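Local coordinates for PlaB phospholipase (Legionella pneumophila, PDB 6ZTH) that is a phospholipase that cleaves phospholipids and binds nicotinamide-adenine-dinucleotide where two copies of the chain meet, at the nicotinamide-adenine-dinucleotide site. Numbering follows the deposited sequence. Chains: chain A/B, PlaB phospholipase.

The nicotinamide-adenine-dinucleotide site. Residues chain A 360-362, 370-378, 381, 393; chain B 202, 205, 207-210, 333, 335. With NAD (nicotinamide-adenine-dinucleotide), chain C.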
ATOM      1  N   LEU A 360      20.492   7.395 -11.508  1.00 22.77           N
ATOM      2  CA  LEU A 360      20.769   8.596 -12.283  1.00 22.81           C
ATOM      3  C   LEU A 360      21.972   9.317 -11.702  1.00 19.03           C
ATOM      4  O   LEU A 360      22.056   9.509 -10.485  1.00 23.23           O
ATOM      5  CB  LEU A 360      19.548   9.516 -12.285  1.00 18.48           C
ATOM      6  CG  LEU A 360      19.499  10.523 -13.429  1.00 18.88           C
ATOM      7  CD1 LEU A 360      18.911   9.888 -14.672  1.00 21.86           C
ATOM      8  CD2 LEU A 360      18.692  11.729 -13.010  1.00 29.60           C
ATOM      9  N   TYR A 361      22.895   9.723 -12.575  1.00 19.47           N
ATOM     10  CA  TYR A 361      24.150  10.318 -12.149  1.00 21.98           C
ATOM     11  C   TYR A 361      24.387  11.654 -12.836  1.00 20.70           C
ATOM     12  O   TYR A 361      24.103  11.814 -14.029  1.00 20.73           O
ATOM     13  CB  TYR A 361      25.355   9.410 -12.469  1.00 27.31           C
ATOM     14  CG  TYR A 361      25.286   8.004 -11.924  1.00 31.91           C
ATOM     15  CD1 TYR A 361      25.446   7.753 -10.567  1.00 26.23           C
ATOM     16  CD2 TYR A 361      25.093   6.921 -12.771  1.00 36.31           C
ATOM     17  CE1 TYR A 361      25.395   6.462 -10.067  1.00 23.04           C
ATOM     18  CE2 TYR A 361      25.040   5.627 -12.283  1.00 23.97           C
ATOM     19  CZ  TYR A 361      25.193   5.401 -10.931  1.00 26.23           C
ATOM     20  OH  TYR A 361      25.140   4.112 -10.443  1.00 22.24           O
ATOM     21  N   LEU A 362      24.921  12.606 -12.078  1.00 25.26           N
ATOM     22  CA  LEU A 362      25.593  13.762 -12.650  1.00 26.12           C
ATOM     23  C   LEU A 362      27.044  13.382 -12.913  1.00 26.23           C
ATOM     24  O   LEU A 362      27.604  12.503 -12.250  1.00 31.34           O
ATOM     25  CB  LEU A 362      25.526  14.968 -11.719  1.00 22.42           C
ATOM     26  CG  LEU A 362      24.216  15.755 -11.716  1.00 22.32           C
ATOM     27  CD1 LEU A 362      23.032  14.843 -11.453  1.00 24.20           C
ATOM     28  CD2 LEU A 362      24.273  16.867 -10.679  1.00 22.79           C
ATOM     29  N   GLU A 370      31.242   9.933 -12.494  1.00 33.83           N
ATOM     30  CA  GLU A 370      30.194  10.234 -11.527  1.00 32.81           C
ATOM     31  C   GLU A 370      30.757  10.583 -10.154  1.00 31.26           C
ATOM     32  O   GLU A 370      29.985  10.968  -9.270  1.00 26.31           O
ATOM     33  CB  GLU A 370      29.220   9.056 -11.426  1.00 37.71           C
ATOM     34  CG  GLU A 370      29.703   7.867 -10.603  1.00 44.63           C
ATOM     35  CD  GLU A 370      30.727   7.013 -11.329  1.00 34.12           C
ATOM     36  OE1 GLU A 370      30.924   7.213 -12.547  1.00 39.55           O
ATOM     37  OE2 GLU A 370      31.333   6.137 -10.679  1.00 31.82           O
ATOM     38  N   GLN A 371      32.071  10.462  -9.960  1.00 26.85           N
ATOM     39  CA  GLN A 371      32.716  10.762  -8.692  1.00 28.33           C
ATOM     40  C   GLN A 371      33.569  12.023  -8.743  1.00 28.98           C
ATOM     41  O   GLN A 371      34.243  12.339  -7.755  1.00 34.50           O
ATOM     42  CB  GLN A 371      33.586   9.569  -8.254  1.00 27.98           C
ATOM     43  CG  GLN A 371      32.806   8.434  -7.602  1.00 28.75           C
ATOM     44  CD  GLN A 371      32.743   7.183  -8.461  1.00 28.57           C
ATOM     45  OE1 GLN A 371      33.392   7.094  -9.504  1.00 48.74           O
ATOM     46  NE2 GLN A 371      31.953   6.208  -8.027  1.00 41.59           N
ATOM     47  N   ALA A 372      33.551  12.752  -9.856  1.00 33.58           N
ATOM     48  CA  ALA A 372      34.392  13.925 -10.037  1.00 36.32           C
ATOM     49  C   ALA A 372      33.659  15.230  -9.761  1.00 29.56           C
ATOM     50  O   ALA A 372      34.228  16.305  -9.977  1.00 31.78           O
ATOM     51  CB  ALA A 372      34.960  13.948 -11.461  1.00 25.69           C
ATOM     52  N   LEU A 373      32.420  15.171  -9.292  1.00 25.06           N
ATOM     53  CA  LEU A 373      31.672  16.392  -9.047  1.00 25.30           C
ATOM     54  C   LEU A 373      32.300  17.179  -7.896  1.00 26.19           C
ATOM     55  O   LEU A 373      32.908  16.596  -6.994  1.00 25.89           O
ATOM     56  CB  LEU A 373      30.219  16.066  -8.727  1.00 24.56           C
ATOM     57  CG  LEU A 373      29.252  16.339  -9.879  1.00 40.64           C
ATOM     58  CD1 LEU A 373      29.305  15.252 -10.935  1.00 31.90           C
ATOM     59  CD2 LEU A 373      27.852  16.472  -9.330  1.00 40.56           C
ATOM     60  N   PRO A 374      32.179  18.507  -7.908  1.00 28.80           N
ATOM     61  CA  PRO A 374      32.764  19.298  -6.817  1.00 29.25           C
ATOM     62  C   PRO A 374      32.041  19.056  -5.501  1.00 31.76           C
ATOM     63  O   PRO A 374      30.820  18.888  -5.463  1.00 26.10           O
ATOM     64  CB  PRO A 374      32.594  20.751  -7.287  1.00 28.06           C
ATOM     65  CG  PRO A 374      32.297  20.668  -8.750  1.00 27.56           C
ATOM     66  CD  PRO A 374      31.584  19.364  -8.949  1.00 27.66           C
ATOM     67  N   ALA A 375      32.813  19.045  -4.417  1.00 33.52           N
ATOM     68  CA  ALA A 375      32.237  18.843  -3.094  1.00 31.50           C
ATOM     69  C   ALA A 375      31.283  19.981  -2.755  1.00 26.89           C
ATOM     70  O   ALA A 375      31.634  21.158  -2.870  1.00 27.58           O
ATOM     71  CB  ALA A 375      33.346  18.747  -2.046  1.00 33.04           C
ATOM     72  N   GLY A 376      30.071  19.623  -2.338  1.00 34.31           N
ATOM     73  CA  GLY A 376      29.054  20.599  -2.016  1.00 33.88           C
ATOM     74  C   GLY A 376      28.096  20.930  -3.136  1.00 26.07           C
ATOM     75  O   GLY A 376      27.306  21.873  -2.995  1.00 28.04           O
ATOM     76  N   PHE A 377      28.138  20.190  -4.244  1.00 25.69           N
ATOM     77  CA  PHE A 377      27.230  20.446  -5.354  1.00 27.16           C
ATOM     78  C   PHE A 377      25.775  20.180  -5.002  1.00 24.81           C
ATOM     79  O   PHE A 377      24.880  20.683  -5.691  1.00 24.71           O
ATOM     80  CB  PHE A 377      27.590  19.561  -6.539  1.00 25.14           C
ATOM     81  CG  PHE A 377      26.974  18.191  -6.464  1.00 24.30           C
ATOM     82  CD1 PHE A 377      27.471  17.238  -5.591  1.00 26.18           C
ATOM     83  CD2 PHE A 377      25.887  17.861  -7.256  1.00 25.07           C
ATOM     84  CE1 PHE A 377      26.904  15.977  -5.521  1.00 23.63           C
ATOM     85  CE2 PHE A 377      25.319  16.604  -7.193  1.00 25.55           C
ATOM     86  CZ  PHE A 377      25.825  15.661  -6.324  1.00 25.19           C
ATOM     87  N   PHE A 378      25.519  19.392  -3.965  1.00 25.75           N
ATOM     88  CA  PHE A 378      24.207  18.816  -3.720  1.00 24.98           C
ATOM     89  C   PHE A 378      23.517  19.508  -2.557  1.00 27.30           C
ATOM     90  O   PHE A 378      24.146  19.823  -1.541  1.00 26.17           O
ATOM     91  CB  PHE A 378      24.332  17.317  -3.431  1.00 33.85           C
ATOM     92  CG  PHE A 378      23.022  16.636  -3.190  1.00 25.91           C
ATOM     93  CD1 PHE A 378      22.296  16.119  -4.248  1.00 33.00           C
ATOM     94  CD2 PHE A 378      22.518  16.510  -1.908  1.00 31.41           C
ATOM     95  CE1 PHE A 378      21.091  15.491  -4.032  1.00 33.38           C
ATOM     96  CE2 PHE A 378      21.312  15.883  -1.685  1.00 35.27           C
ATOM     97  CZ  PHE A 378      20.599  15.374  -2.746  1.00 34.43           C
ATOM     98  N   ARG A 381      17.432  15.933  -3.182  1.00 20.84           N
ATOM     99  CA  ARG A 381      16.717  15.270  -4.263  1.00 20.48           C
ATOM    100  C   ARG A 381      15.400  14.743  -3.713  1.00 20.51           C
ATOM    101  O   ARG A 381      15.297  14.390  -2.534  1.00 21.93           O
ATOM    102  CB  ARG A 381      17.519  14.125  -4.885  1.00 21.13           C
ATOM    103  CG  ARG A 381      17.764  12.941  -3.970  1.00 27.35           C
ATOM    104  CD  ARG A 381      19.201  12.459  -4.113  1.00 26.11           C
ATOM    105  NE  ARG A 381      19.479  11.256  -3.336  1.00 29.56           N
ATOM    106  CZ  ARG A 381      20.400  10.353  -3.662  1.00 30.83           C
ATOM    107  NH1 ARG A 381      20.586   9.291  -2.893  1.00 29.72           N
ATOM    108  NH2 ARG A 381      21.133  10.510  -4.757  1.00 21.85           N
ATOM    109  N   TYR A 393      16.130  17.131  -8.555  1.00 19.66           N
ATOM    110  CA  TYR A 393      17.395  17.419  -7.895  1.00 26.19           C
ATOM    111  C   TYR A 393      17.510  18.917  -7.643  1.00 33.63           C
ATOM    112  O   TYR A 393      17.069  19.730  -8.459  1.00 28.84           O
ATOM    113  CB  TYR A 393      18.578  16.945  -8.743  1.00 30.88           C
ATOM    114  CG  TYR A 393      19.209  15.655  -8.267  1.00 38.38           C
ATOM    115  CD1 TYR A 393      18.523  14.452  -8.346  1.00 33.47           C
ATOM    116  CD2 TYR A 393      20.496  15.641  -7.743  1.00 45.66           C
ATOM    117  CE1 TYR A 393      19.097  13.270  -7.914  1.00 42.56           C
ATOM    118  CE2 TYR A 393      21.079  14.465  -7.308  1.00 49.36           C
ATOM    119  CZ  TYR A 393      20.377  13.284  -7.397  1.00 36.39           C
ATOM    120  OH  TYR A 393      20.959  12.115  -6.962  1.00 40.89           O
TER
ATOM    121  N   ARG B 202      37.117   3.484  -0.983  1.00 34.85           N
ATOM    122  CA  ARG B 202      36.532   4.554  -1.781  1.00 51.60           C
ATOM    123  C   ARG B 202      36.220   4.154  -3.216  1.00 54.45           C
ATOM    124  O   ARG B 202      35.494   4.891  -3.894  1.00 45.67           O
ATOM    125  CB  ARG B 202      37.466   5.768  -1.762  1.00 42.41           C
ATOM    126  CG  ARG B 202      37.564   6.404  -0.384  1.00 43.00           C
ATOM    127  CD  ARG B 202      37.742   7.910  -0.443  1.00 41.54           C
ATOM    128  NE  ARG B 202      37.697   8.499   0.894  1.00 50.86           N
ATOM    129  CZ  ARG B 202      36.589   8.651   1.612  1.00 45.72           C
ATOM    130  NH1 ARG B 202      35.418   8.261   1.126  1.00 42.07           N
ATOM    131  NH2 ARG B 202      36.649   9.194   2.819  1.00 35.74           N
ATOM    132  N   TYR B 205      32.439   3.195  -3.363  1.00 39.39           N
ATOM    133  CA  TYR B 205      31.471   4.254  -3.112  1.00 33.52           C
ATOM    134  C   TYR B 205      30.384   4.249  -4.179  1.00 26.87           C
ATOM    135  O   TYR B 205      30.671   4.316  -5.379  1.00 37.10           O
ATOM    136  CB  TYR B 205      32.168   5.612  -3.089  1.00 35.49           C
ATOM    137  CG  TYR B 205      31.294   6.725  -2.563  1.00 26.56           C
ATOM    138  CD1 TYR B 205      30.946   6.782  -1.223  1.00 26.17           C
ATOM    139  CD2 TYR B 205      30.812   7.716  -3.407  1.00 26.94           C
ATOM    140  CE1 TYR B 205      30.149   7.794  -0.733  1.00 27.71           C
ATOM    141  CE2 TYR B 205      30.013   8.734  -2.927  1.00 26.93           C
ATOM    142  CZ  TYR B 205      29.684   8.767  -1.589  1.00 26.52           C
ATOM    143  OH  TYR B 205      28.887   9.777  -1.098  1.00 36.55           O
ATOM    144  N   ALA B 207      27.507   6.342  -5.835  1.00 26.16           N
ATOM    145  CA  ALA B 207      27.199   7.762  -5.930  1.00 26.58           C
ATOM    146  C   ALA B 207      25.725   8.056  -5.679  1.00 26.26           C
ATOM    147  O   ALA B 207      25.388   9.194  -5.335  1.00 26.49           O
ATOM    148  CB  ALA B 207      27.616   8.298  -7.301  1.00 27.35           C
ATOM    149  N   VAL B 208      24.843   7.067  -5.831  1.00 25.80           N
ATOM    150  CA  VAL B 208      23.416   7.272  -5.608  1.00 34.24           C
ATOM    151  C   VAL B 208      22.976   6.786  -4.231  1.00 37.25           C
ATOM    152  O   VAL B 208      21.775   6.759  -3.942  1.00 27.04           O
ATOM    153  CB  VAL B 208      22.581   6.604  -6.713  1.00 25.61           C
ATOM    154  CG1 VAL B 208      22.644   7.432  -7.984  1.00 26.34           C
ATOM    155  CG2 VAL B 208      23.056   5.183  -6.969  1.00 32.93           C
ATOM    156  N   ASN B 209      23.921   6.407  -3.369  1.00 26.25           N
ATOM    157  CA  ASN B 209      23.601   5.969  -2.010  1.00 24.16           C
ATOM    158  C   ASN B 209      24.759   6.407  -1.114  1.00 27.24           C
ATOM    159  O   ASN B 209      25.782   5.720  -1.038  1.00 28.45           O
ATOM    160  CB  ASN B 209      23.380   4.463  -1.958  1.00 25.61           C
ATOM    161  CG  ASN B 209      22.096   4.038  -2.651  1.00 23.69           C
ATOM    162  OD1 ASN B 209      21.007   4.475  -2.282  1.00 23.56           O
ATOM    163  ND2 ASN B 209      22.219   3.179  -3.657  1.00 23.82           N
ATOM    164  N   SER B 210      24.581   7.542  -0.433  1.00 24.43           N
ATOM    165  CA  SER B 210      25.696   8.197   0.241  1.00 30.99           C
ATOM    166  C   SER B 210      26.167   7.454   1.483  1.00 30.15           C
ATOM    167  O   SER B 210      27.312   7.652   1.904  1.00 26.72           O
ATOM    168  CB  SER B 210      25.307   9.629   0.624  1.00 27.85           C
ATOM    169  OG  SER B 210      24.218   9.636   1.527  1.00 36.51           O
ATOM    170  N   ARG B 333      40.380  16.661  -2.349  1.00 36.47           N
ATOM    171  CA  ARG B 333      39.283  16.721  -1.397  1.00 46.10           C
ATOM    172  C   ARG B 333      39.779  16.385   0.002  1.00 39.65           C
ATOM    173  O   ARG B 333      40.845  15.793   0.186  1.00 42.85           O
ATOM    174  CB  ARG B 333      38.146  15.761  -1.781  1.00 50.16           C
ATOM    175  CG  ARG B 333      37.741  15.816  -3.247  1.00 45.56           C
ATOM    176  CD  ARG B 333      36.521  14.944  -3.510  1.00 39.89           C
ATOM    177  NE  ARG B 333      36.213  14.829  -4.933  1.00 39.30           N
ATOM    178  CZ  ARG B 333      35.374  15.625  -5.593  1.00 41.78           C
ATOM    179  NH1 ARG B 333      34.747  16.612  -4.966  1.00 37.17           N
ATOM    180  NH2 ARG B 333      35.163  15.431  -6.888  1.00 33.81           N
ATOM    181  N   TYR B 335      38.424  14.755   3.775  1.00 43.54           N
ATOM    182  CA  TYR B 335      37.421  13.946   4.454  1.00 49.86           C
ATOM    183  C   TYR B 335      37.621  14.074   5.958  1.00 40.69           C
ATOM    184  O   TYR B 335      38.693  13.742   6.476  1.00 32.47           O
ATOM    185  CB  TYR B 335      37.511  12.482   4.022  1.00 49.38           C
ATOM    186  CG  TYR B 335      37.038  12.238   2.607  1.00 49.08           C
ATOM    187  CD1 TYR B 335      35.714  12.455   2.249  1.00 31.68           C
ATOM    188  CD2 TYR B 335      37.916  11.790   1.629  1.00 51.70           C
ATOM    189  CE1 TYR B 335      35.277  12.233   0.957  1.00 45.01           C
ATOM    190  CE2 TYR B 335      37.489  11.566   0.334  1.00 49.85           C
ATOM    191  CZ  TYR B 335      36.168  11.788   0.003  1.00 58.58           C
ATOM    192  OH  TYR B 335      35.740  11.565  -1.286  1.00 55.49           O
TER
HETATM  193  PA  NAD C 502      28.061  13.186  -1.342  0.92 26.20           P
HETATM  194  O1A NAD C 502      29.052  12.296  -2.032  0.92 25.09           O
HETATM  195  O2A NAD C 502      27.941  12.784   0.114  0.92 31.60           O
HETATM  196  O5B NAD C 502      26.608  13.055  -2.080  0.92 27.70           O
HETATM  197  C5B NAD C 502      25.569  13.904  -1.625  0.92 26.99           C
HETATM  198  C4B NAD C 502      24.173  13.385  -2.167  0.92 23.62           C
HETATM  199  O4B NAD C 502      24.156  13.452  -3.723  0.92 18.32           O
HETATM  200  C3B NAD C 502      24.011  12.164  -1.884  0.92 23.82           C
HETATM  201  O3B NAD C 502      22.582  11.885  -1.726  0.92 27.21           O
HETATM  202  C2B NAD C 502      24.613  11.302  -3.176  0.92 16.96           C
HETATM  203  O2B NAD C 502      23.949   9.990  -3.228  0.92 12.86           O
HETATM  204  C1B NAD C 502      24.299  11.954  -4.198  0.92 18.62           C
HETATM  205  N9A NAD C 502      25.309  11.932  -5.332  0.92 20.76           N
HETATM  206  C8A NAD C 502      26.609  12.173  -5.100  0.92 12.26           C
HETATM  207  N7A NAD C 502      27.257  12.089  -6.276  0.92  6.50           N
HETATM  208  C5A NAD C 502      26.354  11.813  -7.234  0.92 17.54           C
HETATM  209  C6A NAD C 502      26.473  11.626  -8.604  0.92 17.21           C
HETATM  210  N6A NAD C 502      27.655  11.665  -9.494  0.92 22.04           N
HETATM  211  N1A NAD C 502      25.396  11.358  -9.321  0.92 21.89           N
HETATM  212  C2A NAD C 502      24.177  11.266  -8.724  0.92 21.21           C
HETATM  213  N3A NAD C 502      24.055  11.449  -7.383  0.92 20.37           N
HETATM  214  C4A NAD C 502      25.150  11.721  -6.651  0.92 27.11           C
HETATM  215  O3  NAD C 502      28.538  14.773  -1.448  0.92 29.48           O
HETATM  216  PN  NAD C 502      29.961  15.309  -2.069  0.92 23.89           P
HETATM  217  O1N NAD C 502      31.073  15.040  -1.089  0.92 40.50           O
HETATM  218  O2N NAD C 502      29.836  16.803  -2.323  0.92 21.72           O
HETATM  219  O5D NAD C 502      30.301  14.549  -3.506  0.92  7.75           O
HETATM  220  C5D NAD C 502      31.232  15.165  -4.373  0.92 19.42           C
HETATM  221  C4D NAD C 502      31.748  14.130  -5.358  0.92 23.79           C
HETATM  222  O4D NAD C 502      32.632  13.388  -4.758  0.92 15.31           O
HETATM  223  C3D NAD C 502      30.505  13.160  -5.867  0.92 25.07           C
HETATM  224  O3D NAD C 502      30.647  12.927  -7.332  0.92 19.32           O
HETATM  225  C2D NAD C 502      30.601  12.100  -5.235  0.92 20.67           C
HETATM  226  O2D NAD C 502      30.162  10.917  -6.082  0.92 13.61           O
HETATM  227  C1D NAD C 502      32.152  11.966  -4.899  0.92 22.84           C
HETATM  228  N1N NAD C 502      32.387  11.298  -3.759  0.92 23.15           N
HETATM  229  C2N NAD C 502      33.188  10.201  -3.793  0.92 21.80           C
HETATM  230  C3N NAD C 502      33.453   9.489  -2.617  0.92 31.11           C
HETATM  231  C7N NAD C 502      34.371   8.230  -2.677  0.92 34.06           C
HETATM  232  O7N NAD C 502      34.704   7.699  -1.683  0.92 38.69           O
HETATM  233  N7N NAD C 502      34.824   7.720  -3.988  0.92 27.27           N
HETATM  234  C4N NAD C 502      32.908   9.896  -1.432  0.92 28.26           C
HETATM  235  C5N NAD C 502      32.111  10.998  -1.399  0.92 33.56           C
HETATM  236  C6N NAD C 502      31.850  11.710  -2.577  0.92 19.20           C
HETATM  237  O   HOH W   1      27.072  17.939  -1.785  1.00 33.58           O
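The backbone carbonyl oxygen of A:Glu370 takes three hydrogen bonds from one NAD. They come from the exocyclic amino group N6A of adenine and from both hydroxyls of the nicotinamide ribose, O3D and O2D. N6A and O2D lie on its lone pairs, though the N6A bond is modelled very short and its length carries no weight. NAD O3D, 2.8 Å from A:Glu370 O, stands above the carbonyl plane. This shared oxygen may help keep the dinucleotide folded.

Backbone reads the adenine edge. A:Leu362 N donates to NAD N1A at 3.1 Å. NAD N6A donates to A:Leu362 O at 2.9 Å. This pairing suits adenine. A:Tyr393 OH lies 3.2 Å from NAD N3A and can donate to it while accepting from A:Arg381 NH2. A:Phe377 turns its rim to the imidazole ring, edge-to-face. Ribose oxygen O4B sits over a face of the A:Phe378 ring, offset toward its rim.

A:Arg381 bridges the chains. Its NH1 donates to B:Val208 O, and ribose hydroxyl O3B sits over the centre of its guanidinium. NAD O2B donates to B:Ala207 O at 2.7 Å. B:Arg333 also crosses: NH1 and NH2 grip A:Leu373 O end-on, with NAD O4D over its guanidinium face.

A:Gly376 N gives the phosphate oxygen NAD O2N a nearly straight bond of 2.8 Å (166° at H). B:Tyr205 stacks flat on the nicotinamide, and its OH reaches NAD O1A of the other phosphate at 2.7 Å. B:Tyr335 brings its OH tip to the opposite face. NAD N7N donates to B:Arg202 O, and B:Arg202 NH1 donates to NAD O7N at 3.0 Å.

This two-chain nucleotide site may help join the chains; the structure alone shows neither NAD's role nor the biological oligomer. NAD is largely buried at the A/B contact of the deposited assembly. Chain A supplies strands 358-363, 378-383 and 391-396 with the 370-377 loop. Chain B supplies 3-10 helices 202-204 and 210-213, the loop between them, and strand 331-336.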